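Local coordinates for protein homocysteine S-methyltransferase (Escherichia coli, PDB 5DMM) that catalyses methyl transfer from S-methylmethionine, or less efficiently from S-adenosylmethionine, to homocysteine, with zinc as its cofactor, at residues A63-T68 / A162-C167; E144-F149 / I176-E181; A156-G161 / T184-A189; F193-R198 / A214-Y219. All blocks are in the same frame, centred on the assembly; numbering follows the deposited sequence.

Interaction 1: A63-T68 / A162-C167; sequences AQCAIT and ADLLAC
Ala166 points its methyl at Ile67 in the interior of the barrel, CB lying 4.4 Å from CG2 of Ile67. Their strands, 65-67 and 164-170, are not neighbours in the parallel sheet. Strand 117-122 runs between them and makes backbone hydrogen bonds with Ala66, so only side chains can close the remaining gap. Even here, where the CA atoms come closest, CA of Ile67 and CA of Ala166 are 7.3 Å apart. Ile67 suits the place because it is branched at CB: with chi1 at -59° CG1 stands anti to the carbonyl carbon, which leaves CG2 as the branch that meets Ala166. Alanine is the fitting partner, since its short side chain leaves room for Trp192, which touches both residues. The side chain of Ile67 also lies about 4 Å from the bound homocysteine, so this residue is at once barrel core and pocket wall. Leu164, two residues before Ala166, forms the second touch: its CD2 lies 4.5 Å from SG of Cys65. The leucine gets there by an uncommon torsion, chi1 70°, which sets CG between the backbone N and the carbonyl carbon and swings the methyl toward the sulfur. Cys65 acts here as a small apolar group; the zinc site is instead built with Cys229 and Cys295. With no hydrogen bond between the two segments and both touches at the outer limit of van der Waals contact, cohesion across this part of the barrel rests on dispersion and the exclusion of water rather than on directional bonds.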
loop_
_atom_site.group_PDB
_atom_site.type_symbol
_atom_site.label_atom_id
_atom_site.label_comp_id
_atom_site.label_asym_id
_atom_site.label_seq_id
_atom_site.Cartn_x
_atom_site.Cartn_y
_atom_site.Cartn_z
ATOM N N ALA A 63 5.892 -5.563 -12.152
ATOM C CA ALA A 63 5.558 -4.496 -11.209
ATOM C C ALA A 63 6.450 -3.286 -11.440
ATOM O O ALA A 63 7.645 -3.426 -11.661
ATOM C CB ALA A 63 5.698 -4.983 -9.757
ATOM N N GLN A 64 5.870 -2.091 -11.382
ATOM C CA GLN A 64 6.665 -0.881 -11.495
ATOM C C GLN A 64 6.716 -0.136 -10.167
ATOM O O GLN A 64 7.365 0.907 -10.056
ATOM C CB GLN A 64 6.107 0.014 -12.605
ATOM C CG GLN A 64 6.122 -0.711 -13.944
ATOM C CD GLN A 64 5.131 -0.141 -14.932
ATOM O OE1 GLN A 64 3.939 -0.455 -14.884
ATOM N NE2 GLN A 64 5.617 0.691 -15.840
ATOM N N CYS A 65 6.032 -0.692 -9.170
ATOM C CA CYS A 65 6.064 -0.151 -7.812
ATOM C C CYS A 65 6.053 -1.278 -6.787
ATOM O O CYS A 65 5.145 -2.112 -6.789
ATOM C CB CYS A 65 4.873 0.788 -7.572
ATOM S SG CYS A 65 4.946 1.660 -5.971
ATOM N N ALA A 66 7.061 -1.306 -5.915
ATOM C CA ALA A 66 7.068 -2.227 -4.791
ATOM C C ALA A 66 6.441 -1.587 -3.561
ATOM O O ALA A 66 6.664 -0.406 -3.290
ATOM C CB ALA A 66 8.504 -2.680 -4.468
ATOM N N ILE A 67 5.667 -2.357 -2.807
ATOM C CA ILE A 67 5.127 -1.852 -1.542
ATOM C C ILE A 67 5.887 -2.513 -0.398
ATOM O O ILE A 67 5.940 -3.729 -0.326
ATOM C CB ILE A 67 3.620 -2.117 -1.410
ATOM C CG1 ILE A 67 2.883 -1.442 -2.572
ATOM C CG2 ILE A 67 3.101 -1.605 -0.060
ATOM C CD1 ILE A 67 1.378 -1.723 -2.641
ATOM N N THR A 68 6.472 -1.707 0.486
ATOM C CA THR A 68 7.374 -2.238 1.522
ATOM C C THR A 68 6.638 -3.082 2.558
ATOM O O THR A 68 5.414 -2.989 2.709
ATOM C CB THR A 68 8.128 -1.108 2.244
ATOM O OG1 THR A 68 7.188 -0.219 2.870
ATOM C CG2 THR A 68 8.978 -0.325 1.250
ATOM N N ALA A 162 11.659 6.241 0.534
ATOM C CA ALA A 162 10.442 5.882 -0.199
ATOM C C ALA A 162 10.062 6.987 -1.184
ATOM O O ALA A 162 10.163 8.168 -0.847
ATOM C CB ALA A 162 9.289 5.630 0.773
ATOM N N ASP A 163 9.635 6.609 -2.389
ATOM C CA ASP A 163 9.189 7.583 -3.387
ATOM C C ASP A 163 7.833 8.133 -3.021
ATOM O O ASP A 163 7.527 9.303 -3.286
ATOM C CB ASP A 163 9.143 6.952 -4.782
ATOM C CG ASP A 163 10.497 6.455 -5.220
ATOM O OD1 ASP A 163 11.438 7.280 -5.252
ATOM O OD2 ASP A 163 10.625 5.243 -5.502
ATOM N N LEU A 164 7.012 7.282 -2.430
ATOM C CA LEU A 164 5.727 7.732 -1.918
ATOM C C LEU A 164 5.220 6.799 -0.833
ATOM O O LEU A 164 5.827 5.768 -0.551
ATOM C CB LEU A 164 4.701 7.842 -3.040
ATOM C CG LEU A 164 4.190 6.564 -3.693
ATOM C CD1 LEU A 164 3.043 6.952 -4.633
ATOM C CD2 LEU A 164 5.259 5.846 -4.488
ATOM N N LEU A 165 4.114 7.196 -0.216
ATOM C CA LEU A 165 3.514 6.453 0.872
ATOM C C LEU A 165 2.254 5.790 0.370
ATOM O O LEU A 165 1.409 6.423 -0.279
ATOM C CB LEU A 165 3.187 7.360 2.053
ATOM C CG LEU A 165 4.350 8.146 2.661
ATOM C CD1 LEU A 165 3.874 9.063 3.775
ATOM C CD2 LEU A 165 5.409 7.188 3.206
ATOM N N ALA A 166 2.147 4.505 0.661
ATOM C CA ALA A 166 0.931 3.746 0.393
ATOM C C ALA A 166 0.104 3.662 1.672
ATOM O O ALA A 166 0.292 2.750 2.493
ATOM C CB ALA A 166 1.281 2.360 -0.105
ATOM N N CYS A 167 -0.786 4.628 1.866
ATOM C CA CYS A 167 -1.647 4.627 3.039
ATOM C C CYS A 167 -2.832 3.753 2.662
ATOM O O CYS A 167 -3.673 4.169 1.873
ATOM C CB CYS A 167 -2.074 6.044 3.407
ATOM S SG CYS A 167 -0.658 7.127 3.745
#

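Interaction 2: E144-F149 / I176-E181; sequences EAFQAF and IEALAE. With ZN (zinc ion), chain D.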
loop_
_atom_site.group_PDB
_atom_site.type_symbol
_atom_site.label_atom_id
_atom_site.label_comp_id
_atom_site.label_asym_id
_atom_site.label_seq_id
_atom_site.Cartn_x
_atom_site.Cartn_y
_atom_site.Cartn_z
ATOM N N GLU A 144 -4.566 13.652 17.739
ATOM C CA GLU A 144 -3.199 13.568 18.250
ATOM C C GLU A 144 -2.729 12.136 18.442
ATOM O O GLU A 144 -1.554 11.819 18.205
ATOM C CB GLU A 144 -3.075 14.304 19.586
ATOM C CG GLU A 144 -3.263 15.792 19.485
ATOM C CD GLU A 144 -4.660 16.229 19.875
ATOM O OE1 GLU A 144 -5.635 15.566 19.454
ATOM O OE2 GLU A 144 -4.780 17.233 20.612
ATOM N N ALA A 145 -3.636 11.278 18.907
ATOM C CA ALA A 145 -3.301 9.878 19.147
ATOM C C ALA A 145 -3.057 9.146 17.829
ATOM O O ALA A 145 -2.101 8.382 17.708
ATOM C CB ALA A 145 -4.409 9.181 19.942
ATOM N N PHE A 146 -3.934 9.372 16.858
ATOM C CA PHE A 146 -3.719 8.814 15.520
ATOM C C PHE A 146 -2.384 9.296 14.970
ATOM O O PHE A 146 -1.605 8.516 14.424
ATOM C CB PHE A 146 -4.834 9.230 14.548
ATOM C CG PHE A 146 -6.085 8.389 14.636
ATOM C CD1 PHE A 146 -6.015 7.005 14.702
ATOM C CD2 PHE A 146 -7.336 8.997 14.611
ATOM C CE1 PHE A 146 -7.183 6.237 14.759
ATOM C CE2 PHE A 146 -8.503 8.241 14.672
ATOM C CZ PHE A 146 -8.428 6.864 14.744
ATOM N N GLN A 147 -2.138 10.599 15.093
ATOM C CA GLN A 147 -0.916 11.167 14.547
ATOM C C GLN A 147 0.319 10.648 15.291
ATOM O O GLN A 147 1.342 10.362 14.661
ATOM C CB GLN A 147 -0.998 12.697 14.555
ATOM C CG GLN A 147 -1.979 13.235 13.511
ATOM C CD GLN A 147 -2.077 14.741 13.481
ATOM O OE1 GLN A 147 -1.740 15.415 14.457
ATOM N NE2 GLN A 147 -2.560 15.286 12.361
ATOM N N ALA A 148 0.231 10.491 16.610
ATOM C CA ALA A 148 1.345 9.910 17.370
ATOM C C ALA A 148 1.619 8.458 16.970
ATOM O O ALA A 148 2.773 8.011 16.963
ATOM C CB ALA A 148 1.073 9.994 18.869
ATOM N N PHE A 149 0.555 7.721 16.650
ATOM C CA PHE A 149 0.683 6.333 16.203
ATOM C C PHE A 149 1.395 6.253 14.860
ATOM O O PHE A 149 2.275 5.419 14.664
ATOM C CB PHE A 149 -0.694 5.661 16.100
ATOM C CG PHE A 149 -0.682 4.338 15.372
ATOM C CD1 PHE A 149 -0.272 3.179 16.010
ATOM C CD2 PHE A 149 -1.103 4.254 14.060
ATOM C CE1 PHE A 149 -0.267 1.959 15.350
ATOM C CE2 PHE A 149 -1.109 3.029 13.386
ATOM C CZ PHE A 149 -0.688 1.885 14.032
ATOM N N ILE A 176 -8.296 8.819 8.557
ATOM C CA ILE A 176 -7.919 9.331 7.246
ATOM C C ILE A 176 -7.639 10.836 7.316
ATOM O O ILE A 176 -6.647 11.314 6.757
ATOM C CB ILE A 176 -9.009 9.013 6.193
ATOM C CG1 ILE A 176 -8.969 7.508 5.857
ATOM C CG2 ILE A 176 -8.800 9.858 4.947
ATOM C CD1 ILE A 176 -10.201 6.999 5.121
ATOM N N GLU A 177 -8.494 11.581 8.019
ATOM C CA GLU A 177 -8.279 13.017 8.225
ATOM C C GLU A 177 -6.967 13.303 8.949
ATOM O O GLU A 177 -6.181 14.152 8.531
ATOM C CB GLU A 177 -9.428 13.627 9.034
ATOM C CG GLU A 177 -10.808 13.369 8.482
ATOM C CD GLU A 177 -11.905 13.770 9.454
ATOM O OE1 GLU A 177 -11.627 14.557 10.391
ATOM O OE2 GLU A 177 -13.047 13.295 9.282
ATOM N N ALA A 178 -6.756 12.592 10.050
ATOM C CA ALA A 178 -5.539 12.728 10.857
ATOM C C ALA A 178 -4.291 12.471 10.023
ATOM O O ALA A 178 -3.297 13.207 10.103
ATOM C CB ALA A 178 -5.582 11.775 12.045
ATOM N N LEU A 179 -4.359 11.439 9.193
ATOM C CA LEU A 179 -3.256 11.075 8.310
ATOM C C LEU A 179 -2.997 12.120 7.212
ATOM O O LEU A 179 -1.846 12.427 6.909
ATOM C CB LEU A 179 -3.542 9.704 7.680
ATOM C CG LEU A 179 -2.408 8.753 7.314
ATOM C CD1 LEU A 179 -1.439 8.585 8.456
ATOM C CD2 LEU A 179 -2.983 7.384 6.915
ATOM N N ALA A 180 -4.052 12.656 6.606
ATOM C CA ALA A 180 -3.877 13.701 5.597
ATOM C C ALA A 180 -3.270 14.949 6.238
ATOM O O ALA A 180 -2.392 15.598 5.659
ATOM C CB ALA A 180 -5.210 14.037 4.922
ATOM N N GLU A 181 -3.733 15.274 7.439
ATOM C CA GLU A 181 -3.163 16.390 8.196
ATOM C C GLU A 181 -1.678 16.162 8.498
ATOM O O GLU A 181 -0.843 17.044 8.301
ATOM C CB GLU A 181 -3.930 16.596 9.504
ATOM C CG GLU A 181 -5.293 17.252 9.345
ATOM C CD GLU A 181 -5.199 18.761 9.197
ATOM O OE1 GLU A 181 -4.833 19.441 10.192
ATOM O OE2 GLU A 181 -5.495 19.265 8.085
HETATM ZN ZN ZN D . -7.532 16.329 19.833
HETATM O O HOH W 1 -3.088 18.269 12.645
HETATM O O HOH W 2 -9.393 14.955 18.833
HETATM O O HOH W 3 -7.927 16.201 21.892
#
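Gln147 supplies the direct polar link between the two helices, donating from NE2 to the backbone O of Ala178 at 3.2 Å. The bond is nearly straight, 172° at the hydrogen; it reaches a lone pair in the carbonyl plane, and the acceptor lies in the plane of the glutamine amide. The side chain spans the gap because it is extended beyond CG, with chi2 at -179°. NE2 has a second acceptor in a water 3.0 Å away, and that water donates to OE1 of Glu181, joining amide and carboxylate indirectly. The other carboxylate oxygen of Glu181 bonds the hydroxyl of Tyr219. A leucine in place of Gln147 would probably leave the bridging water without its acceptor role and take from the Ala178 carbonyl its link to the facing helix. Apolar contact centres on Ala178, whose CB sits 3.6 Å from CB of Phe146 and 4.2 Å from CG of Gln147. Being so small, alanine lets the axes of these helix segments approach to 8.9 Å while crossing at -60°. Metal binding is separate: Glu144 OE1 holds a zinc ion at 2.1 Å, together with two waters, distinct from the zinc held by Cys229 and Cys295. The chemistry thus implies a mixed seam between two outer helices of the barrel: Ala178 CB packs closely on the stem of Phe146, while both N-H groups of one amide are used, one for the facing helix and one for the water.

Interaction 3: A156-G161 / T184-A189; sequences ALLDAG and TAYPRA
The backbone O of Tyr186 receives the N-H of Ala189 at 2.9 Å, closing a type I turn that brings the side chains of both residues against Leu158. The contact joins the end of one outer helix of the TIM barrel, 143-159, to the loop that leads from helix 173-183 into strand 191-197. Leucine suits the position because its forked end can meet two neighbours at once: CD1 lies 3.7 Å from CB of Tyr186 and 3.8 Å from CB of Ala189, and CD2 adds a touch to the same alanine methyl at 4.0 Å. With chi1 at -66°, CG stands anti to the carbonyl carbon and the fork is carried out toward the turn. Toward the tyrosine ring CD1 comes obliquely, 3.9 Å from CG. The ring leans on helix 143-159, touching Arg151 and Val154, and its hydroxyl bonds Glu155. Just beyond Leu158 the helix finishes in a Schellman motif, with Gly161 N bonded to Leu158 O at 2.9 Å. Gly161 has a phi of 96°, at which a CB would jam against the preceding carbonyl O, so glycine is called for. Between the segments themselves the chemistry is wholly apolar, implying that the turn meets the helix through the two methyls of one leucine while hydrogen bonds shape each chain separately.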
loop_
_atom_site.group_PDB
_atom_site.type_symbol
_atom_site.label_atom_id
_atom_site.label_comp_id
_atom_site.label_asym_id
_atom_site.label_seq_id
_atom_site.Cartn_x
_atom_site.Cartn_y
_atom_site.Cartn_z
ATOM N N ALA A 156 10.217 7.453 9.226
ATOM C CA ALA A 156 11.207 6.432 8.906
ATOM C C ALA A 156 11.157 6.043 7.427
ATOM O O ALA A 156 12.200 5.846 6.793
ATOM C CB ALA A 156 10.999 5.208 9.786
ATOM N N LEU A 157 9.948 5.952 6.878
ATOM C CA LEU A 157 9.773 5.586 5.468
ATOM C C LEU A 157 10.317 6.684 4.542
ATOM O O LEU A 157 10.974 6.399 3.538
ATOM C CB LEU A 157 8.292 5.313 5.158
ATOM C CG LEU A 157 7.652 4.056 5.772
ATOM C CD1 LEU A 157 6.131 4.068 5.554
ATOM C CD2 LEU A 157 8.225 2.760 5.176
ATOM N N LEU A 158 10.050 7.942 4.885
ATOM C CA LEU A 158 10.517 9.057 4.064
ATOM C C LEU A 158 12.038 9.197 4.179
ATOM O O LEU A 158 12.731 9.368 3.168
ATOM C CB LEU A 158 9.812 10.369 4.469
ATOM C CG LEU A 158 8.303 10.436 4.192
ATOM C CD1 LEU A 158 7.661 11.702 4.773
ATOM C CD2 LEU A 158 8.017 10.340 2.698
ATOM N N ASP A 159 12.559 9.096 5.396
ATOM C CA ASP A 159 13.999 9.235 5.612
ATOM C C ASP A 159 14.797 8.140 4.930
ATOM O O ASP A 159 15.944 8.360 4.542
ATOM C CB ASP A 159 14.336 9.236 7.106
ATOM C CG ASP A 159 13.950 10.524 7.781
ATOM O OD1 ASP A 159 13.745 11.535 7.074
ATOM O OD2 ASP A 159 13.844 10.528 9.027
ATOM N N ALA A 160 14.193 6.956 4.801
ATOM C CA ALA A 160 14.843 5.833 4.139
ATOM C C ALA A 160 14.746 5.949 2.610
ATOM O O ALA A 160 15.342 5.153 1.886
ATOM C CB ALA A 160 14.241 4.515 4.603
ATOM N N GLY A 161 13.979 6.922 2.128
ATOM C CA GLY A 161 13.915 7.182 0.699
ATOM C C GLY A 161 12.780 6.561 -0.106
ATOM O O GLY A 161 12.930 6.363 -1.303
ATOM N N THR A 184 1.001 16.906 5.727
ATOM C CA THR A 184 1.357 18.287 5.437
ATOM C C THR A 184 2.598 18.742 6.213
ATOM O O THR A 184 3.264 19.692 5.806
ATOM C CB THR A 184 0.173 19.263 5.734
ATOM O OG1 THR A 184 -0.110 19.287 7.142
ATOM C CG2 THR A 184 -1.071 18.830 4.967
ATOM N N ALA A 185 2.930 18.046 7.306
ATOM C CA ALA A 185 4.123 18.374 8.070
ATOM C C ALA A 185 5.398 17.857 7.394
ATOM O O ALA A 185 6.504 18.103 7.890
ATOM C CB ALA A 185 4.012 17.823 9.484
ATOM N N TYR A 186 5.233 17.134 6.282
ATOM C CA TYR A 186 6.347 16.605 5.471
ATOM C C TYR A 186 6.120 17.008 4.028
ATOM O O TYR A 186 5.616 16.212 3.229
ATOM C CB TYR A 186 6.450 15.074 5.597
ATOM C CG TYR A 186 6.451 14.673 7.038
ATOM C CD1 TYR A 186 5.263 14.352 7.690
ATOM C CD2 TYR A 186 7.623 14.708 7.780
ATOM C CE1 TYR A 186 5.254 14.045 9.033
ATOM C CE2 TYR A 186 7.621 14.407 9.120
ATOM C CZ TYR A 186 6.432 14.077 9.735
ATOM O OH TYR A 186 6.424 13.772 11.070
ATOM N N PRO A 187 6.468 18.260 3.687
ATOM C CA PRO A 187 5.990 18.835 2.420
ATOM C C PRO A 187 6.467 18.110 1.151
ATOM O O PRO A 187 5.829 18.271 0.116
ATOM C CB PRO A 187 6.535 20.267 2.462
ATOM C CG PRO A 187 6.711 20.552 3.943
ATOM C CD PRO A 187 7.176 19.253 4.520
ATOM N N ARG A 188 7.530 17.317 1.231
ATOM C CA ARG A 188 8.023 16.591 0.059
ATOM C C ARG A 188 7.278 15.270 -0.154
ATOM O O ARG A 188 7.382 14.643 -1.207
ATOM C CB ARG A 188 9.526 16.324 0.195
ATOM C CG ARG A 188 10.352 17.560 0.529
ATOM C CD ARG A 188 10.483 18.499 -0.661
ATOM N NE ARG A 188 11.458 18.016 -1.636
ATOM C CZ ARG A 188 11.788 18.665 -2.749
ATOM N NH1 ARG A 188 12.685 18.148 -3.577
ATOM N NH2 ARG A 188 11.222 19.830 -3.034
ATOM N N ALA A 189 6.533 14.843 0.856
ATOM C CA ALA A 189 5.857 13.556 0.809
ATOM C C ALA A 189 4.740 13.557 -0.217
ATOM O O ALA A 189 4.047 14.554 -0.391
ATOM C CB ALA A 189 5.298 13.193 2.186
#

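Interaction 4: F193-R198 / A214-Y219; sequences FSFTLR and ALLAGY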
loop_
_atom_site.group_PDB
_atom_site.type_symbol
_atom_site.label_atom_id
_atom_site.label_comp_id
_atom_site.label_asym_id
_atom_site.label_seq_id
_atom_site.Cartn_x
_atom_site.Cartn_y
_atom_site.Cartn_z
ATOM N N PHE A 193 -4.065 7.085 -0.999
ATOM C CA PHE A 193 -4.926 6.623 0.077
ATOM C C PHE A 193 -5.863 5.571 -0.495
ATOM O O PHE A 193 -6.637 5.855 -1.421
ATOM C CB PHE A 193 -5.742 7.780 0.678
ATOM C CG PHE A 193 -4.994 8.607 1.705
ATOM C CD1 PHE A 193 -3.737 9.132 1.426
ATOM C CD2 PHE A 193 -5.569 8.892 2.934
ATOM C CE1 PHE A 193 -3.049 9.907 2.379
ATOM C CE2 PHE A 193 -4.891 9.671 3.890
ATOM C CZ PHE A 193 -3.632 10.177 3.608
ATOM N N SER A 194 -5.780 4.364 0.047
ATOM C CA SER A 194 -6.627 3.274 -0.403
ATOM C C SER A 194 -7.449 2.736 0.765
ATOM O O SER A 194 -6.937 2.605 1.878
ATOM C CB SER A 194 -5.775 2.182 -1.040
ATOM O OG SER A 194 -6.587 1.091 -1.445
ATOM N N PHE A 195 -8.715 2.421 0.488
ATOM C CA PHE A 195 -9.741 2.186 1.506
ATOM C C PHE A 195 -10.319 0.777 1.495
ATOM O O PHE A 195 -10.355 0.122 0.444
ATOM C CB PHE A 195 -10.905 3.172 1.310
ATOM C CG PHE A 195 -10.464 4.567 1.001
ATOM C CD1 PHE A 195 -9.728 5.290 1.928
ATOM C CD2 PHE A 195 -10.772 5.151 -0.212
ATOM C CE1 PHE A 195 -9.308 6.573 1.648
ATOM C CE2 PHE A 195 -10.354 6.442 -0.500
ATOM C CZ PHE A 195 -9.618 7.149 0.432
ATOM N N THR A 196 -10.802 0.327 2.655
ATOM C CA THR A 196 -11.710 -0.823 2.698
ATOM C C THR A 196 -13.145 -0.309 2.816
ATOM O O THR A 196 -13.386 0.795 3.329
ATOM C CB THR A 196 -11.413 -1.799 3.857
ATOM O OG1 THR A 196 -11.578 -1.134 5.115
ATOM C CG2 THR A 196 -10.011 -2.355 3.732
ATOM N N LEU A 197 -14.091 -1.112 2.338
ATOM C CA LEU A 197 -15.457 -0.643 2.135
ATOM C C LEU A 197 -16.491 -1.470 2.876
ATOM O O LEU A 197 -16.301 -2.667 3.104
ATOM C CB LEU A 197 -15.792 -0.645 0.639
ATOM C CG LEU A 197 -14.896 0.224 -0.242
ATOM C CD1 LEU A 197 -15.286 0.074 -1.687
ATOM C CD2 LEU A 197 -14.937 1.696 0.169
ATOM N N ARG A 198 -17.584 -0.813 3.239
ATOM C CA ARG A 198 -18.773 -1.464 3.767
ATOM C C ARG A 198 -19.634 -1.944 2.594
ATOM O O ARG A 198 -20.196 -3.044 2.610
ATOM C CB ARG A 198 -19.548 -0.488 4.661
ATOM C CG ARG A 198 -20.886 -0.988 5.153
ATOM C CD ARG A 198 -21.491 -0.012 6.157
ATOM N NE ARG A 198 -20.741 0.011 7.415
ATOM C CZ ARG A 198 -21.171 0.573 8.543
ATOM N NH1 ARG A 198 -22.358 1.166 8.583
ATOM N NH2 ARG A 198 -20.416 0.543 9.637
ATOM N N ALA A 214 -14.090 14.271 -0.992
ATOM C CA ALA A 214 -14.166 15.716 -0.804
ATOM C C ALA A 214 -13.100 16.182 0.185
ATOM O O ALA A 214 -12.427 17.191 -0.037
ATOM C CB ALA A 214 -15.557 16.122 -0.329
ATOM N N LEU A 215 -12.932 15.429 1.266
ATOM C CA LEU A 215 -11.914 15.772 2.249
ATOM C C LEU A 215 -10.518 15.750 1.627
ATOM O O LEU A 215 -9.780 16.734 1.699
ATOM C CB LEU A 215 -11.964 14.816 3.436
ATOM C CG LEU A 215 -10.754 14.995 4.357
ATOM C CD1 LEU A 215 -11.058 16.029 5.421
ATOM C CD2 LEU A 215 -10.306 13.662 4.961
ATOM N N LEU A 216 -10.176 14.627 0.998
ATOM C CA LEU A 216 -8.837 14.433 0.451
ATOM C C LEU A 216 -8.527 15.321 -0.750
ATOM O O LEU A 216 -7.358 15.553 -1.057
ATOM C CB LEU A 216 -8.637 12.962 0.071
ATOM C CG LEU A 216 -8.657 12.044 1.292
ATOM C CD1 LEU A 216 -8.588 10.580 0.871
ATOM C CD2 LEU A 216 -7.508 12.387 2.245
ATOM N N ALA A 217 -9.558 15.829 -1.434
ATOM C CA ALA A 217 -9.334 16.714 -2.574
ATOM C C ALA A 217 -8.619 18.000 -2.171
ATOM O O ALA A 217 -7.948 18.625 -2.991
ATOM C CB ALA A 217 -10.645 17.039 -3.253
ATOM N N GLY A 218 -8.764 18.388 -0.907
ATOM C CA GLY A 218 -8.104 19.572 -0.381
ATOM C C GLY A 218 -6.647 19.382 0.022
ATOM O O GLY A 218 -6.022 20.314 0.514
ATOM N N TYR A 219 -6.111 18.177 -0.178
ATOM C CA TYR A 219 -4.712 17.871 0.134
ATOM C C TYR A 219 -3.953 17.424 -1.117
ATOM O O TYR A 219 -4.040 16.262 -1.504
ATOM C CB TYR A 219 -4.617 16.770 1.199
ATOM C CG TYR A 219 -5.258 17.119 2.525
ATOM C CD1 TYR A 219 -4.506 17.660 3.565
ATOM C CD2 TYR A 219 -6.611 16.908 2.737
ATOM C CE1 TYR A 219 -5.091 17.979 4.775
ATOM C CE2 TYR A 219 -7.199 17.224 3.945
ATOM C CZ TYR A 219 -6.436 17.759 4.958
ATOM O OH TYR A 219 -7.025 18.082 6.156
#
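Strand 193-195 and the last turns of helix 209-217 lie side by side without any hydrogen bond between them, CA of Phe193 and CA of Leu216 being 8.7 Å apart. What fills that gap is the isobutyl group of Leu216, which meets two phenylalanines of the strand in two different ways. CD1 comes up to Phe195 at the rim of its ring, in the ring plane and 3.6 Å from CZ; the two side chains reach for each other from opposite directions. The same methyl touches CB of Phe193 at 4.0 Å. CD2, in contrast, sits over one face of the Phe193 ring, 4.1 Å from CE2. Leu216 can serve both because chi1 of -66° and chi2 of 175° extend it toward the strand with its methyls spread apart. Phe193 and Phe195, two positions apart, point to the same outer side of the sheet, as expected in a TIM barrel, where helices cover the outward residues. Strand 191-197, helix 209-217 and the parallel strand 222-228 form a beta-alpha-beta crossover, and Leu225 of the last strand touches both Phe193 and Leu216. An alanine in place of Phe193 would probably open a gap beside both methyls of Leu216, leaving CD2 without the ring face it lies on and the Phe195 rim as the main strand contact of CD1. Large flat rings suit these positions since they also span to the preceding helix, 173-183: Phe193 reaches Leu183 and Phe195 reaches Ile176. Over one face of the Phe195 ring, toward its rim, lies the backbone O of Phe193, 3.7 Å above the plane.

How the interactions relate
The four contacts belong to one TIM barrel, and only interaction 1 lies inside it, beside the homocysteine pocket. Interactions 2, 3 and 4 lie in the outer layer, their centres 20, 13 and 18 Å from that of interaction 1. Along the chain interactions 1, 2 and 3 interleave, whereas interaction 4 opens after all three have closed. Interactions 2 and 3 share helix 143-159, the first nearer its start and the second at its end. Interactions 1 and 4 use neighbouring strands, 164-170 and 191-197, joined by a probable hydrogen bond from Ser194 N to Cys167 O. Another, between Glu181 and Tyr219, ties interaction 2 to interaction 4, so successive beta-alpha units are linked both within the sheet and across its helical cover.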